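Local coordinates for amidohydrolase family protein (Acinetobacter baumannii, PDB 4I6K) that probably hydrolyses the lactone ring of 2-pyrone-4,6-dicarboxylic acid, a reaction of the amidohydrolase superfamily, at residues A266-V271 / H275-I280; T106-L111 / L143-S148; P49-T54 / Q253-I258. All coordinates share one frame; numbering follows the deposited sequence.

How the contacts relate
The three contacts illustrate how one alpha/beta barrel is held together at very different places. Contact 3 joins the loops that follow strands 28-32 and 243-244, the first and last of the eight parallel strands, so its segments are about 200 residues apart in the chain. Contact 2 falls within that span and pairs the successive outer helices 108-115 and 137-148. Contact 1 comes last and packs helix 260-270 against helix 274-289. Centres of contacts 1 and 2 lie about 35 Å apart, those of 2 and 3 about 33 Å, and those of 1 and 3 about 25 Å. Contact 3 thus bridges the loops where the barrel closes, while contacts 1 and 2 pack outer helices on opposite sides of the chain's centre.

Contact 1 (A266-V271 / H275-I280); sequences AFKQIV and HEQCLI
Val271 and Gln277, with CA atoms 6.3 Å apart, meet where helix 260-270 turns back into helix 274-289; the short axes of 266-270 and 275-280 approach to 10.8 Å, and their directions differ by 123°. Gln277 does most of the bridging. Its CG lies beside its own backbone N (chi1 -70°) and the rest of the chain is extended, which carries the amide past the side chain of Val271, with Gln277 CG 3.6 Å from Val271 CG1. The amide NE2 then donates to Val271 O, the backbone oxygen just beyond the end of the first helix, nearly straight at 162°. The modelled NE2-O distance of 2.4 Å is too short to be trusted in detail.

Around this polar link the packing is apolar. The ring of Phe267 approaches obliquely, its CE1 3.8 Å from Gln277 CG and its CE2 3.9 Å from Ile280 CG2. Val271 CG2 and Ile280 CD1 meet tip to tip at 4.0 Å. Tyr231 of helix 222-237 touches both Val271 and Ile280, and its hydroxyl also holds the carboxylate of Glu276, which pairs in addition with Lys235. The chemistry implies a division of labour: hydrophobic side chains fill the angle between the helices, while the amide of Gln277 gives a partner to a carbonyl beyond the reach of the helical pattern.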
loop_
_atom_site.group_PDB
_atom_site.type_symbol
_atom_site.label_atom_id
_atom_site.label_comp_id
_atom_site.label_asym_id
_atom_site.label_seq_id
_atom_site.Cartn_x
_atom_site.Cartn_y
_atom_site.Cartn_z
ATOM N N ALA A 266 5.136 16.490 -3.947
ATOM C CA ALA A 266 6.343 15.745 -3.614
ATOM C C ALA A 266 6.628 14.646 -4.647
ATOM O O ALA A 266 7.778 14.338 -4.953
ATOM C CB ALA A 266 6.224 15.153 -2.217
ATOM N N PHE A 267 5.576 14.051 -5.190
ATOM C CA PHE A 267 5.771 12.986 -6.149
ATOM C C PHE A 267 6.546 13.513 -7.350
ATOM O O PHE A 267 7.477 12.869 -7.840
ATOM C CB PHE A 267 4.426 12.388 -6.582
ATOM C CG PHE A 267 4.532 11.493 -7.775
ATOM C CD1 PHE A 267 4.088 11.920 -9.019
ATOM C CD2 PHE A 267 5.111 10.236 -7.664
ATOM C CE1 PHE A 267 4.193 11.104 -10.139
ATOM C CE2 PHE A 267 5.233 9.422 -8.773
ATOM C CZ PHE A 267 4.770 9.860 -10.020
ATOM N N LYS A 268 6.155 14.697 -7.815
ATOM C CA LYS A 268 6.766 15.300 -8.996
ATOM C C LYS A 268 8.191 15.740 -8.693
ATOM O O LYS A 268 9.020 15.854 -9.591
ATOM C CB LYS A 268 5.938 16.490 -9.473
ATOM C CG LYS A 268 4.511 16.150 -9.882
ATOM C CD LYS A 268 3.823 17.359 -10.530
ATOM C CE LYS A 268 2.365 17.077 -10.860
ATOM N NZ LYS A 268 1.554 18.325 -10.950
ATOM N N GLN A 269 8.460 16.078 -7.443
ATOM C CA GLN A 269 9.820 16.300 -6.991
ATOM C C GLN A 269 10.696 15.080 -6.908
ATOM O O GLN A 269 11.827 15.094 -7.338
ATOM C CB GLN A 269 9.836 17.028 -5.672
ATOM C CG GLN A 269 9.792 18.500 -5.864
ATOM C CD GLN A 269 9.344 19.221 -4.643
ATOM O OE1 GLN A 269 8.694 20.262 -4.732
ATOM N NE2 GLN A 269 9.676 18.673 -3.481
ATOM N N ILE A 270 10.156 14.018 -6.358
ATOM C CA ILE A 270 10.843 12.736 -6.347
ATOM C C ILE A 270 10.981 12.165 -7.760
ATOM O O ILE A 270 12.052 11.721 -8.155
ATOM C CB ILE A 270 10.096 11.711 -5.480
ATOM C CG1 ILE A 270 10.151 12.127 -4.006
ATOM C CG2 ILE A 270 10.695 10.313 -5.673
ATOM C CD1 ILE A 270 8.911 11.754 -3.225
ATOM N N VAL A 271 9.887 12.165 -8.511
ATOM C CA VAL A 271 9.903 11.640 -9.865
ATOM C C VAL A 271 9.768 12.791 -10.842
ATOM O O VAL A 271 8.669 13.122 -11.296
ATOM C CB VAL A 271 8.761 10.632 -10.097
ATOM C CG1 VAL A 271 8.894 9.975 -11.475
ATOM C CG2 VAL A 271 8.763 9.585 -8.998
ATOM N N HIS A 275 8.319 10.851 -18.420
ATOM C CA HIS A 275 8.178 9.514 -18.967
ATOM C C HIS A 275 8.010 8.549 -17.798
ATOM O O HIS A 275 7.146 7.671 -17.826
ATOM C CB HIS A 275 9.395 9.110 -19.805
ATOM C CG HIS A 275 9.801 10.135 -20.822
ATOM N ND1 HIS A 275 8.947 10.586 -21.809
ATOM C CD2 HIS A 275 10.975 10.784 -21.014
ATOM C CE1 HIS A 275 9.575 11.476 -22.558
ATOM N NE2 HIS A 275 10.807 11.613 -22.098
ATOM N N GLU A 276 8.845 8.719 -16.772
ATOM C CA GLU A 276 8.777 7.885 -15.578
ATOM C C GLU A 276 7.485 8.094 -14.785
ATOM O O GLU A 276 6.928 7.151 -14.204
ATOM C CB GLU A 276 9.980 8.139 -14.689
ATOM C CG GLU A 276 11.272 7.694 -15.321
ATOM C CD GLU A 276 12.467 8.041 -14.462
ATOM O OE1 GLU A 276 12.255 8.559 -13.343
ATOM O OE2 GLU A 276 13.615 7.809 -14.905
ATOM N N GLN A 277 7.009 9.330 -14.757
ATOM C CA GLN A 277 5.725 9.605 -14.135
ATOM C C GLN A 277 4.609 8.835 -14.853
ATOM O O GLN A 277 3.704 8.308 -14.211
ATOM C CB GLN A 277 5.442 11.109 -14.104
ATOM C CG GLN A 277 6.327 11.917 -13.139
ATOM C CD GLN A 277 6.108 13.421 -13.272
ATOM O OE1 GLN A 277 5.292 13.863 -14.076
ATOM N NE2 GLN A 277 6.832 14.208 -12.485
ATOM N N CYS A 278 4.690 8.751 -16.177
ATOM C CA CYS A 278 3.690 8.017 -16.941
ATOM C C CYS A 278 3.669 6.523 -16.583
ATOM O O CYS A 278 2.596 5.943 -16.397
ATOM C CB CYS A 278 3.883 8.239 -18.446
ATOM S SG CYS A 278 3.496 9.936 -19.012
ATOM N N LEU A 279 4.842 5.906 -16.470
ATOM C CA LEU A 279 4.907 4.496 -16.114
ATOM C C LEU A 279 4.315 4.315 -14.734
ATOM O O LEU A 279 3.495 3.426 -14.504
ATOM C CB LEU A 279 6.350 3.999 -16.099
ATOM C CG LEU A 279 7.062 3.649 -17.404
ATOM C CD1 LEU A 279 8.399 3.030 -17.058
ATOM C CD2 LEU A 279 6.241 2.690 -18.260
ATOM N N ILE A 280 4.768 5.126 -13.794
ATOM C CA ILE A 280 4.342 5.031 -12.408
ATOM C C ILE A 280 2.858 5.319 -12.192
ATOM O O ILE A 280 2.209 4.642 -11.439
ATOM C CB ILE A 280 5.229 5.888 -11.490
ATOM C CG1 ILE A 280 6.674 5.434 -11.606
ATOM C CG2 ILE A 280 4.785 5.792 -10.066
ATOM C CD1 ILE A 280 7.649 6.157 -10.773
#

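Contact 2 (T106-L111 / L143-S148)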
loop_
_atom_site.group_PDB
_atom_site.type_symbol
_atom_site.label_atom_id
_atom_site.label_comp_id
_atom_site.label_asym_id
_atom_site.label_seq_id
_atom_site.Cartn_x
_atom_site.Cartn_y
_atom_site.Cartn_z
ATOM N N THR A 106 -9.633 -17.154 7.637
ATOM C CA THR A 106 -10.787 -16.975 6.784
ATOM C C THR A 106 -10.818 -18.134 5.796
ATOM O O THR A 106 -9.780 -18.612 5.355
ATOM C CB THR A 106 -10.720 -15.642 6.015
ATOM O OG1 THR A 106 -10.384 -14.593 6.924
ATOM C CG2 THR A 106 -12.062 -15.324 5.385
ATOM N N THR A 107 -12.012 -18.580 5.438
ATOM C CA THR A 107 -12.138 -19.700 4.524
ATOM C C THR A 107 -12.018 -19.244 3.086
ATOM O O THR A 107 -12.345 -18.104 2.755
ATOM C CB THR A 107 -13.477 -20.405 4.705
ATOM O OG1 THR A 107 -14.533 -19.450 4.548
ATOM C CG2 THR A 107 -13.551 -21.019 6.098
ATOM N N PHE A 108 -11.546 -20.145 2.232
ATOM C CA PHE A 108 -11.430 -19.852 0.813
ATOM C C PHE A 108 -12.723 -19.224 0.301
ATOM O O PHE A 108 -12.699 -18.195 -0.395
ATOM C CB PHE A 108 -11.120 -21.113 0.015
ATOM C CG PHE A 108 -10.970 -20.868 -1.466
ATOM C CD1 PHE A 108 -9.820 -20.271 -1.974
ATOM C CD2 PHE A 108 -11.976 -21.232 -2.350
ATOM C CE1 PHE A 108 -9.677 -20.035 -3.339
ATOM C CE2 PHE A 108 -11.843 -21.007 -3.717
ATOM C CZ PHE A 108 -10.689 -20.409 -4.212
ATOM N N ASN A 109 -13.856 -19.832 0.643
ATOM C CA ASN A 109 -15.107 -19.323 0.120
ATOM C C ASN A 109 -15.321 -17.853 0.442
ATOM O O ASN A 109 -15.720 -17.081 -0.429
ATOM C CB ASN A 109 -16.316 -20.107 0.605
ATOM C CG ASN A 109 -17.611 -19.434 0.193
ATOM O OD1 ASN A 109 -18.314 -18.860 1.025
ATOM N ND2 ASN A 109 -17.895 -19.438 -1.108
ATOM N N GLU A 110 -15.077 -17.480 1.697
ATOM C CA GLU A 110 -15.229 -16.098 2.141
ATOM C C GLU A 110 -14.367 -15.181 1.270
ATOM O O GLU A 110 -14.855 -14.202 0.699
ATOM C CB GLU A 110 -14.831 -15.988 3.608
ATOM C CG GLU A 110 -15.476 -14.830 4.361
ATOM C CD GLU A 110 -16.997 -14.942 4.441
ATOM O OE1 GLU A 110 -17.665 -14.689 3.414
ATOM O OE2 GLU A 110 -17.524 -15.264 5.533
ATOM N N LEU A 111 -13.088 -15.531 1.148
ATOM C CA LEU A 111 -12.160 -14.824 0.258
ATOM C C LEU A 111 -12.693 -14.702 -1.159
ATOM O O LEU A 111 -12.613 -13.639 -1.777
ATOM C CB LEU A 111 -10.822 -15.552 0.206
ATOM C CG LEU A 111 -10.177 -15.935 1.534
ATOM C CD1 LEU A 111 -8.904 -16.706 1.258
ATOM C CD2 LEU A 111 -9.888 -14.700 2.354
ATOM N N LEU A 143 -2.161 -18.604 2.404
ATOM C CA LEU A 143 -1.346 -18.035 1.341
ATOM C C LEU A 143 -1.501 -18.756 0.026
ATOM O O LEU A 143 -1.532 -18.119 -1.011
ATOM C CB LEU A 143 0.118 -18.000 1.747
ATOM C CG LEU A 143 0.401 -16.964 2.824
ATOM C CD1 LEU A 143 1.797 -17.151 3.358
ATOM C CD2 LEU A 143 0.196 -15.541 2.281
ATOM N N ARG A 144 -1.590 -20.083 0.059
ATOM C CA ARG A 144 -1.858 -20.828 -1.170
ATOM C C ARG A 144 -3.202 -20.412 -1.760
ATOM O O ARG A 144 -3.377 -20.346 -2.976
ATOM C CB ARG A 144 -1.812 -22.329 -0.908
ATOM C CG ARG A 144 -0.402 -22.850 -0.704
ATOM C CD ARG A 144 0.474 -22.462 -1.871
ATOM N NE ARG A 144 1.903 -22.581 -1.575
ATOM C CZ ARG A 144 2.866 -22.336 -2.461
ATOM N NH1 ARG A 144 4.152 -22.457 -2.119
ATOM N NH2 ARG A 144 2.537 -21.973 -3.699
ATOM N N ASN A 145 -4.153 -20.105 -0.883
ATOM C CA ASN A 145 -5.451 -19.619 -1.336
ATOM C C ASN A 145 -5.384 -18.268 -2.048
ATOM O O ASN A 145 -5.944 -18.109 -3.134
ATOM C CB ASN A 145 -6.425 -19.552 -0.171
ATOM C CG ASN A 145 -6.959 -20.907 0.207
ATOM O OD1 ASN A 145 -7.206 -21.755 -0.655
ATOM N ND2 ASN A 145 -7.152 -21.121 1.499
ATOM N N VAL A 146 -4.704 -17.304 -1.422
ATOM C CA VAL A 146 -4.445 -16.002 -2.032
ATOM C C VAL A 146 -3.758 -16.166 -3.396
ATOM O O VAL A 146 -4.115 -15.511 -4.375
ATOM C CB VAL A 146 -3.554 -15.087 -1.113
ATOM C CG1 VAL A 146 -3.314 -13.705 -1.759
ATOM C CG2 VAL A 146 -4.182 -14.900 0.243
ATOM N N GLU A 147 -2.737 -17.011 -3.441
ATOM C CA GLU A 147 -2.061 -17.305 -4.703
ATOM C C GLU A 147 -3.062 -17.767 -5.782
ATOM O O GLU A 147 -3.060 -17.264 -6.906
ATOM C CB GLU A 147 -1.025 -18.381 -4.455
ATOM C CG GLU A 147 -0.114 -18.694 -5.611
ATOM C CD GLU A 147 0.859 -19.790 -5.236
ATOM O OE1 GLU A 147 0.457 -20.714 -4.499
ATOM O OE2 GLU A 147 2.025 -19.727 -5.659
ATOM N N SER A 148 -3.922 -18.715 -5.417
ATOM C CA SER A 148 -4.943 -19.242 -6.317
ATOM C C SER A 148 -5.865 -18.166 -6.838
ATOM O O SER A 148 -6.368 -18.268 -7.952
ATOM C CB SER A 148 -5.781 -20.282 -5.584
ATOM O OG SER A 148 -4.929 -21.088 -4.791
#
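Phe108 and Asn145 form the first shell of this contact, with Leu111 beside them. The carboxamide oxygen does the closest touching: Asn145 OD1 is 3.3 Å from Phe108 CD1, and the ring and amide planes are turned 46° against each other, an oblique approach that is not a stack. Asn145 CB, by contrast, lies at the ring edge, in its plane, 3.9 Å from Phe108 CD1. That same CB also meets Leu111 CD1 at 4.0 Å, where the two side chains cross at about a right angle, so Asn145 sits against both Phe108 and Leu111.

The second shell lies partly behind these groups. Phe108 is the first residue of its helix and its CG swings away from its backbone N (chi1 -179°), which turns the ring to Asn145. Thr107 holds the N-cap position, and its carbonyl receives the backbone N of Leu111. On the other helix Asn145 OD1 has a weak bond from Lys141, one turn earlier. Neighbouring bonds run within that helix: Arg144 O accepts two donors from Ser148, the hydroxyl OG at 2.5 Å and the backbone N at 3.0 Å, from opposite faces of its plane. Farther round, Arg144 NH2 forms a salt bridge to Glu147 OE1 at 2.6 Å, using the syn lone pair of that oxygen, while Glu147 OE2 accepts from Ser173 N in the loop ahead of strand 176-178. Leu111 rests on Leu149 and Val146 on Trp151, both just past the second helix.

Two successive outer helices, with strand 119-125 between them in the chain, thus lie side by side as in the repeating beta-alpha units of a (beta/alpha)8 barrel, the fold of the amidohydrolases.

Contact 3 (P49-T54 / Q253-I258); sequences PDYEAT and QHESLI
Tyr51 and Glu255 make a polar contact at the surface, a phenol-to-carboxylate hydrogen bond between the loop leading from strand 28-32 to helix 55-64 and the loop leading from strand 243-244 to helix 260-270. Tyr51 OH donates to Glu255 OE1 at 2.5 Å, a very short distance. The oxygen arrives at the edge of the tyrosine ring and near its plane, on the side of Tyr51 CE2, to which Glu255 OE1 is 3.2 Å away, and the carboxylate plane stands perpendicular to the ring. On the tyrosine side, CG is placed between the backbone N and the carbonyl carbon (chi1 53°), an orientation that sends the ring out toward the opposite loop.

The two strands concerned are the first and last of the eight parallel strands, and both loops follow the C-terminal ends of their strands. In amidohydrolase barrels this end carries the active site; consistent with that, the side chain of Tyr51 is about 9 Å from a bound citric acid.

Glu255 is itself positioned by its own loop. Its chain bends at chi2 (91°), folding the carboxylate back toward Gln253, whose backbone N donates to Glu255 OE1 at 3.0 Å with an angle of 151°. That N-H meets the oxygen from well above the carboxylate plane. OE1 thus accepts from Tyr51 OH in one loop and Gln253 N in its own. In the same loop, Leu257 N bonds to His254 O at 3.1 Å, and His254 ND1 is tied to Thr252 O. In the first loop, Ala53 shares backbone bonds with Phe35, and Thr54 OG1 caps Ser57 N at the start of helix 55-64.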
loop_
_atom_site.group_PDB
_atom_site.type_symbol
_atom_site.label_atom_id
_atom_site.label_comp_id
_atom_site.label_asym_id
_atom_site.label_seq_id
_atom_site.Cartn_x
_atom_site.Cartn_y
_atom_site.Cartn_z
ATOM N N PRO A 49 -8.810 8.265 14.278
ATOM C CA PRO A 49 -9.039 9.578 13.684
ATOM C C PRO A 49 -10.426 10.099 14.064
ATOM O O PRO A 49 -11.348 9.307 14.256
ATOM C CB PRO A 49 -8.966 9.301 12.179
ATOM C CG PRO A 49 -8.378 7.918 12.046
ATOM C CD PRO A 49 -8.750 7.194 13.268
ATOM N N ASP A 50 -10.570 11.417 14.158
ATOM C CA ASP A 50 -11.814 12.039 14.620
ATOM C C ASP A 50 -12.435 12.910 13.536
ATOM O O ASP A 50 -12.788 14.068 13.770
ATOM C CB ASP A 50 -11.530 12.893 15.859
ATOM C CG ASP A 50 -12.784 13.524 16.439
ATOM O OD1 ASP A 50 -13.878 12.928 16.304
ATOM O OD2 ASP A 50 -12.667 14.618 17.035
ATOM N N TYR A 51 -12.545 12.365 12.336
ATOM C CA TYR A 51 -13.105 13.127 11.236
ATOM C C TYR A 51 -13.635 12.163 10.198
ATOM O O TYR A 51 -13.431 10.962 10.309
ATOM C CB TYR A 51 -12.062 14.076 10.626
ATOM C CG TYR A 51 -10.764 13.409 10.212
ATOM C CD1 TYR A 51 -10.592 12.920 8.923
ATOM C CD2 TYR A 51 -9.710 13.281 11.108
ATOM C CE1 TYR A 51 -9.408 12.309 8.537
ATOM C CE2 TYR A 51 -8.525 12.667 10.740
ATOM C CZ TYR A 51 -8.382 12.185 9.450
ATOM O OH TYR A 51 -7.209 11.579 9.075
ATOM N N GLU A 52 -14.330 12.701 9.202
ATOM C CA GLU A 52 -14.913 11.906 8.130
ATOM C C GLU A 52 -13.952 11.839 6.948
ATOM O O GLU A 52 -13.485 12.874 6.483
ATOM C CB GLU A 52 -16.226 12.556 7.678
ATOM C CG GLU A 52 -17.490 11.871 8.157
ATOM C CD GLU A 52 -17.336 11.195 9.496
ATOM O OE1 GLU A 52 -17.052 11.891 10.494
ATOM O OE2 GLU A 52 -17.513 9.956 9.548
ATOM N N ALA A 53 -13.649 10.632 6.468
ATOM C CA ALA A 53 -12.871 10.476 5.230
ATOM C C ALA A 53 -13.696 9.720 4.183
ATOM O O ALA A 53 -13.585 8.500 4.072
ATOM C CB ALA A 53 -11.538 9.757 5.506
ATOM N N THR A 54 -14.519 10.449 3.427
ATOM C CA THR A 54 -15.560 9.849 2.582
ATOM C C THR A 54 -15.092 9.515 1.172
ATOM O O THR A 54 -14.160 10.148 0.646
ATOM C CB THR A 54 -16.773 10.790 2.433
ATOM O OG1 THR A 54 -16.354 12.004 1.796
ATOM C CG2 THR A 54 -17.364 11.120 3.779
ATOM N N GLN A 253 -2.594 11.148 10.995
ATOM C CA GLN A 253 -1.567 11.522 11.953
ATOM C C GLN A 253 -0.576 12.482 11.313
ATOM O O GLN A 253 0.506 12.700 11.838
ATOM C CB GLN A 253 -0.833 10.284 12.490
ATOM C CG GLN A 253 -1.746 9.282 13.161
ATOM C CD GLN A 253 -1.021 8.366 14.123
ATOM O OE1 GLN A 253 -1.285 8.375 15.325
ATOM N NE2 GLN A 253 -0.102 7.569 13.601
ATOM N N HIS A 254 -0.960 13.060 10.180
ATOM C CA HIS A 254 -0.118 14.009 9.460
ATOM C C HIS A 254 -1.004 15.044 8.791
ATOM O O HIS A 254 -0.578 15.741 7.850
ATOM C CB HIS A 254 0.704 13.303 8.379
ATOM C CG HIS A 254 1.838 12.487 8.912
ATOM N ND1 HIS A 254 1.674 11.203 9.385
ATOM C CD2 HIS A 254 3.158 12.763 9.020
ATOM C CE1 HIS A 254 2.845 10.727 9.777
ATOM N NE2 HIS A 254 3.762 11.655 9.567
ATOM N N GLU A 255 -2.241 15.128 9.276
ATOM C CA GLU A 255 -3.272 15.919 8.621
ATOM C C GLU A 255 -2.941 17.409 8.609
ATOM O O GLU A 255 -3.303 18.112 7.671
ATOM C CB GLU A 255 -4.635 15.680 9.282
ATOM C CG GLU A 255 -5.138 14.252 9.176
ATOM C CD GLU A 255 -4.713 13.396 10.338
ATOM O OE1 GLU A 255 -5.305 12.304 10.523
ATOM O OE2 GLU A 255 -3.792 13.812 11.067
ATOM N N SER A 256 -2.257 17.887 9.651
ATOM C CA SER A 256 -1.956 19.308 9.764
ATOM C C SER A 256 -0.918 19.711 8.720
ATOM O O SER A 256 -0.829 20.877 8.346
ATOM C CB SER A 256 -1.426 19.638 11.158
ATOM O OG SER A 256 -1.849 18.679 12.112
ATOM N N LEU A 257 -0.133 18.740 8.255
ATOM C CA LEU A 257 1.046 19.040 7.444
ATOM C C LEU A 257 0.885 18.621 5.991
ATOM O O LEU A 257 1.646 19.068 5.137
ATOM C CB LEU A 257 2.291 18.343 8.015
ATOM C CG LEU A 257 2.478 18.329 9.536
ATOM C CD1 LEU A 257 3.304 17.120 9.967
ATOM C CD2 LEU A 257 3.081 19.647 10.042
ATOM N N ILE A 258 -0.093 17.764 5.712
ATOM C CA ILE A 258 -0.186 17.152 4.385
ATOM C C ILE A 258 -1.565 17.191 3.730
ATOM O O ILE A 258 -2.532 16.640 4.256
ATOM C CB ILE A 258 0.290 15.684 4.418
ATOM C CG1 ILE A 258 1.682 15.589 5.054
ATOM C CG2 ILE A 258 0.300 15.116 3.000
ATOM C CD1 ILE A 258 2.818 16.119 4.147
#